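PDB 5I7I: TRAP solute Binding Protein from Uncultured marine bacterium, which probably serves as the extracytoplasmic solute-binding component of a TRAP transporter, capturing aromatic acids such as 3-hydroxybenzoate between its two lobes. Local coordinates for residues K222-V227 and K283-A288; A192-L197 and H218-A223. One frame throughout, in Å; residues are numbered along the deposited sequence.

Contact 1: residues K222-V227 and K283-A288; sequences KAHTTV and KLALDA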
loop_
_atom_site.group_PDB
_atom_site.type_symbol
_atom_site.label_atom_id
_atom_site.label_comp_id
_atom_site.label_asym_id
_atom_site.label_seq_id
_atom_site.Cartn_x
_atom_site.Cartn_y
_atom_site.Cartn_z
ATOM N N LYS A 222 -9.062 17.682 9.055
ATOM C CA LYS A 222 -9.175 18.836 8.184
ATOM C C LYS A 222 -7.840 19.443 7.814
ATOM O O LYS A 222 -7.797 20.309 6.939
ATOM C CB LYS A 222 -10.052 19.906 8.840
ATOM C CG LYS A 222 -11.490 19.464 9.059
ATOM C CD LYS A 222 -12.219 19.232 7.737
ATOM C CE LYS A 222 -13.634 18.733 7.948
ATOM N NZ LYS A 222 -14.332 19.576 8.941
ATOM N N ALA A 223 -6.748 19.025 8.434
ATOM C CA ALA A 223 -5.435 19.536 8.079
ATOM C C ALA A 223 -4.630 18.438 7.404
ATOM O O ALA A 223 -4.530 17.321 7.919
ATOM C CB ALA A 223 -4.699 20.051 9.309
ATOM N N HIS A 224 -4.064 18.754 6.245
ATOM C CA HIS A 224 -3.395 17.777 5.408
ATOM C C HIS A 224 -2.096 18.368 4.895
ATOM O O HIS A 224 -2.068 19.510 4.430
ATOM C CB HIS A 224 -4.297 17.390 4.237
ATOM C CG HIS A 224 -5.703 17.104 4.647
ATOM N ND1 HIS A 224 -6.070 15.928 5.252
ATOM C CD2 HIS A 224 -6.826 17.850 4.573
ATOM C CE1 HIS A 224 -7.359 15.956 5.536
ATOM N NE2 HIS A 224 -7.844 17.114 5.137
ATOM N N THR A 225 -1.025 17.586 5.000
ATOM C CA THR A 225 0.291 17.999 4.538
ATOM C C THR A 225 0.852 16.971 3.576
ATOM O O THR A 225 0.788 15.764 3.826
ATOM C CB THR A 225 1.244 18.252 5.711
ATOM O OG1 THR A 225 0.919 19.517 6.275
ATOM C CG2 THR A 225 2.708 18.285 5.279
ATOM N N THR A 226 1.392 17.457 2.483
ATOM C CA THR A 226 2.113 16.650 1.526
ATOM C C THR A 226 3.522 17.216 1.389
ATOM O O THR A 226 3.913 18.132 2.112
ATOM C CB THR A 226 1.356 16.572 0.200
ATOM O OG1 THR A 226 1.956 15.547 -0.591
ATOM C CG2 THR A 226 1.408 17.899 -0.558
ATOM N N VAL A 227 4.289 16.669 0.459
ATOM C CA VAL A 227 5.624 17.189 0.200
ATOM C C VAL A 227 5.738 17.564 -1.263
ATOM O O VAL A 227 5.164 16.908 -2.142
ATOM C CB VAL A 227 6.764 16.240 0.619
ATOM C CG1 VAL A 227 6.704 15.950 2.107
ATOM C CG2 VAL A 227 6.697 14.960 -0.168
ATOM N N LYS A 283 -10.222 16.098 -3.838
ATOM C CA LYS A 283 -11.284 17.075 -4.028
ATOM C C LYS A 283 -12.342 16.952 -2.939
ATOM O O LYS A 283 -12.762 17.960 -2.371
ATOM C CB LYS A 283 -11.889 16.939 -5.425
ATOM C CG LYS A 283 -13.067 17.864 -5.694
ATOM C CD LYS A 283 -13.665 17.586 -7.065
ATOM C CE LYS A 283 -14.932 18.391 -7.290
ATOM N NZ LYS A 283 -14.630 19.837 -7.316
ATOM N N LEU A 284 -12.761 15.726 -2.602
ATOM C CA LEU A 284 -13.691 15.556 -1.487
ATOM C C LEU A 284 -13.141 16.161 -0.203
ATOM O O LEU A 284 -13.882 16.781 0.567
ATOM C CB LEU A 284 -14.027 14.072 -1.287
ATOM C CG LEU A 284 -14.894 13.403 -2.345
ATOM C CD1 LEU A 284 -15.010 11.914 -2.102
ATOM C CD2 LEU A 284 -16.297 14.034 -2.387
ATOM N N ALA A 285 -11.852 15.955 0.066
ATOM C CA ALA A 285 -11.269 16.448 1.309
ATOM C C ALA A 285 -11.235 17.967 1.352
ATOM O O ALA A 285 -11.479 18.568 2.404
ATOM C CB ALA A 285 -9.860 15.899 1.462
ATOM N N LEU A 286 -10.903 18.607 0.229
ATOM C CA LEU A 286 -10.893 20.066 0.211
ATOM C C LEU A 286 -12.309 20.624 0.216
ATOM O O LEU A 286 -12.576 21.622 0.891
ATOM C CB LEU A 286 -10.090 20.562 -0.990
ATOM C CG LEU A 286 -8.631 20.074 -0.958
ATOM C CD1 LEU A 286 -7.863 20.784 -2.033
ATOM C CD2 LEU A 286 -7.924 20.212 0.415
ATOM N N ASP A 287 -13.240 19.984 -0.495
ATOM C CA ASP A 287 -14.629 20.429 -0.439
ATOM C C ASP A 287 -15.186 20.350 0.982
ATOM O O ASP A 287 -16.039 21.158 1.357
ATOM C CB ASP A 287 -15.481 19.567 -1.364
ATOM C CG ASP A 287 -15.271 19.870 -2.841
ATOM O OD1 ASP A 287 -14.588 20.863 -3.178
ATOM O OD2 ASP A 287 -15.809 19.092 -3.663
ATOM N N ALA A 288 -14.723 19.387 1.783
ATOM C CA ALA A 288 -15.154 19.235 3.170
ATOM C C ALA A 288 -14.516 20.245 4.121
ATOM O O ALA A 288 -14.797 20.198 5.324
ATOM C CB ALA A 288 -14.897 17.803 3.654
HETATM O O HOH W 1 -10.546 17.601 4.907
#

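Contact 2: residues A192-L197 and H218-A223; sequences AVAGAL and HELTKA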
loop_
_atom_site.group_PDB
_atom_site.type_symbol
_atom_site.label_atom_id
_atom_site.label_comp_id
_atom_site.label_asym_id
_atom_site.label_seq_id
_atom_site.Cartn_x
_atom_site.Cartn_y
_atom_site.Cartn_z
ATOM N N ALA A 192 -9.550 0.789 11.369
ATOM C CA ALA A 192 -9.555 1.158 12.781
ATOM C C ALA A 192 -9.269 2.640 13.017
ATOM O O ALA A 192 -9.437 3.119 14.148
ATOM C CB ALA A 192 -8.486 0.343 13.517
ATOM N N VAL A 193 -8.877 3.375 11.980
ATOM C CA VAL A 193 -8.373 4.735 12.159
ATOM C C VAL A 193 -9.480 5.683 12.611
ATOM O O VAL A 193 -9.280 6.513 13.509
ATOM C CB VAL A 193 -7.733 5.217 10.853
ATOM C CG1 VAL A 193 -7.434 6.705 10.914
ATOM C CG2 VAL A 193 -6.460 4.438 10.587
ATOM N N ALA A 194 -10.638 5.639 11.943
ATOM C CA ALA A 194 -11.702 6.598 12.245
ATOM C C ALA A 194 -12.105 6.510 13.705
ATOM O O ALA A 194 -12.254 7.532 14.386
ATOM C CB ALA A 194 -12.914 6.357 11.350
ATOM N N GLY A 195 -12.304 5.284 14.199
ATOM C CA GLY A 195 -12.705 5.118 15.584
ATOM C C GLY A 195 -11.642 5.609 16.542
ATOM O O GLY A 195 -11.944 6.225 17.568
ATOM N N ALA A 196 -10.377 5.340 16.220
ATOM C CA ALA A 196 -9.278 5.799 17.057
ATOM C C ALA A 196 -9.202 7.320 17.093
ATOM O O ALA A 196 -8.867 7.897 18.137
ATOM C CB ALA A 196 -7.963 5.188 16.568
ATOM N N LEU A 197 -9.528 7.989 15.981
ATOM C CA LEU A 197 -9.614 9.453 15.983
ATOM C C LEU A 197 -10.776 9.948 16.846
ATOM O O LEU A 197 -10.612 10.867 17.661
ATOM C CB LEU A 197 -9.816 9.965 14.561
ATOM C CG LEU A 197 -8.631 9.947 13.610
ATOM C CD1 LEU A 197 -9.118 10.107 12.179
ATOM C CD2 LEU A 197 -7.633 11.062 13.980
ATOM N N HIS A 218 -11.648 12.107 5.644
ATOM C CA HIS A 218 -11.513 13.495 5.230
ATOM C C HIS A 218 -12.506 14.408 5.925
ATOM O O HIS A 218 -12.352 15.636 5.835
ATOM C CB HIS A 218 -11.692 13.584 3.730
ATOM C CG HIS A 218 -13.062 13.207 3.298
ATOM N ND1 HIS A 218 -13.606 11.963 3.551
ATOM C CD2 HIS A 218 -14.018 13.924 2.673
ATOM C CE1 HIS A 218 -14.840 11.930 3.084
ATOM N NE2 HIS A 218 -15.111 13.106 2.543
ATOM N N GLU A 219 -13.516 13.838 6.596
ATOM C CA GLU A 219 -14.368 14.591 7.505
ATOM C C GLU A 219 -13.739 14.713 8.880
ATOM O O GLU A 219 -13.882 15.752 9.530
ATOM C CB GLU A 219 -15.755 13.935 7.615
ATOM C CG GLU A 219 -16.537 13.949 6.299
ATOM C CD GLU A 219 -17.907 13.281 6.403
ATOM O OE1 GLU A 219 -18.199 12.632 7.427
ATOM O OE2 GLU A 219 -18.703 13.417 5.447
ATOM N N LEU A 220 -13.011 13.683 9.315
ATOM C CA LEU A 220 -12.469 13.634 10.659
ATOM C C LEU A 220 -11.110 14.303 10.772
ATOM O O LEU A 220 -10.680 14.609 11.887
ATOM C CB LEU A 220 -12.385 12.178 11.117
ATOM C CG LEU A 220 -13.724 11.465 11.209
ATOM C CD1 LEU A 220 -13.516 9.981 11.353
ATOM C CD2 LEU A 220 -14.522 11.992 12.378
ATOM N N THR A 221 -10.429 14.541 9.655
ATOM C CA THR A 221 -9.211 15.335 9.649
ATOM C C THR A 221 -9.360 16.457 8.634
ATOM O O THR A 221 -9.763 16.211 7.494
ATOM C CB THR A 221 -7.956 14.500 9.341
ATOM O OG1 THR A 221 -8.054 13.847 8.065
ATOM C CG2 THR A 221 -7.712 13.485 10.444
ATOM N N LYS A 222 -9.062 17.682 9.055
ATOM C CA LYS A 222 -9.175 18.836 8.184
ATOM C C LYS A 222 -7.840 19.443 7.814
ATOM O O LYS A 222 -7.797 20.309 6.939
ATOM C CB LYS A 222 -10.052 19.906 8.840
ATOM C CG LYS A 222 -11.490 19.464 9.059
ATOM C CD LYS A 222 -12.219 19.232 7.737
ATOM C CE LYS A 222 -13.634 18.733 7.948
ATOM N NZ LYS A 222 -14.332 19.576 8.941
ATOM N N ALA A 223 -6.748 19.025 8.434
ATOM C CA ALA A 223 -5.435 19.536 8.079
ATOM C C ALA A 223 -4.630 18.438 7.404
ATOM O O ALA A 223 -4.530 17.321 7.919
ATOM C CB ALA A 223 -4.699 20.051 9.309
#

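Contact 1: residues K222-V227 and K283-A288
His224 and Ala285 meet chiefly through a water molecule. The water lies in the plane of the imidazole at its edge, 2.8 Å from His224 NE2, and 2.8 Å from the backbone carbonyl oxygen of Ala285; a side chain on the strand is thereby linked to the last turn of a helix with no direct hydrogen bond between the two segments. At its other nitrogen, ND1, His224 is hydrogen-bonded to His150, so both ring nitrogens have partners, which should fix the rotation of the imidazole. Strand 223-227 runs between strands 148-151 and 291-295 in the mixed sheet of one lobe, and it begins with a classic beta bulge in which Lys222 and Ala223 both face Thr151. Helix 264-287 ends beside this strand. Direct packing is slight: Ala285 CB comes obliquely to the imidazole, 4.4 Å from His224 NE2, while Trp209 meets the same ring from outside the pair of segments. Lys222 reaches Ala288 with its aliphatic end. Bends at chi2 (-66°) and chi4 (49°) carry CE to 3.2 Å from Ala288 O, whereas Lys222 NZ stays 3.7 Å from that oxygen and makes no hydrogen bond with it.

Contact 2: residues A192-L197 and H218-A223
Two successive beta-alpha-beta crossovers of the six-stranded sheet meet here, in a domain of the family 7 solute-binding proteins. Helix 193-198 joins strand 184-187 to the parallel strand 204-207, and the short helix 217-220 lies on the way from there to strand 223-227. Their junction is wholly apolar. Leu220 points toward the first helix, and its CD1 methyl lies against Ala194, with 3.7 Å to Ala194 CB. The same leucine methyl also rests against the helix backbone, Leu220 CD1 lying 3.9 Å from Ala194 CA. Leu197 answers from the next turn with a single branch, CD1, which is 4.0 Å from Leu220 CB. Leu217 touches both Ala194 and Leu197, and Met205 of strand 204-207 touches Leu197 and Thr221, tying the junction to the sheet. Thr221, the first residue to leave helical geometry, presents two different sides. Its OG1 sits between the backbone N and the carbonyl carbon (chi1 59°), from where it is hydrogen-bonded to Leu217 O. Its methyl is turned to Leu197, and the two side chains cross at about a right angle, with Thr221 CG2 4.0 Å from Leu197 CD1.

In the fold
Followed from the N terminus, the chain has already laid down much of both sheets, strand 148-151 among them, when it reaches helix 193-198. It then passes through strand 204-207 to 218-223, where contact 2 closes a loop of 20 residues. Contact 1 opens on Lys222 and Ala223, the last two residues of 218-223, so the two loops overlap slightly and neither encloses the other. The second loop is longer, 55 residues: it leaves for strand 237-243 of the other sheet and returns along helix 264-287 to close at 283-288, just before strand 291-295 pairs with 223-227. The two contacts, with centres about 12 Å apart, meet at His218, whose CB lies 3.7 Å from Ala285 CB.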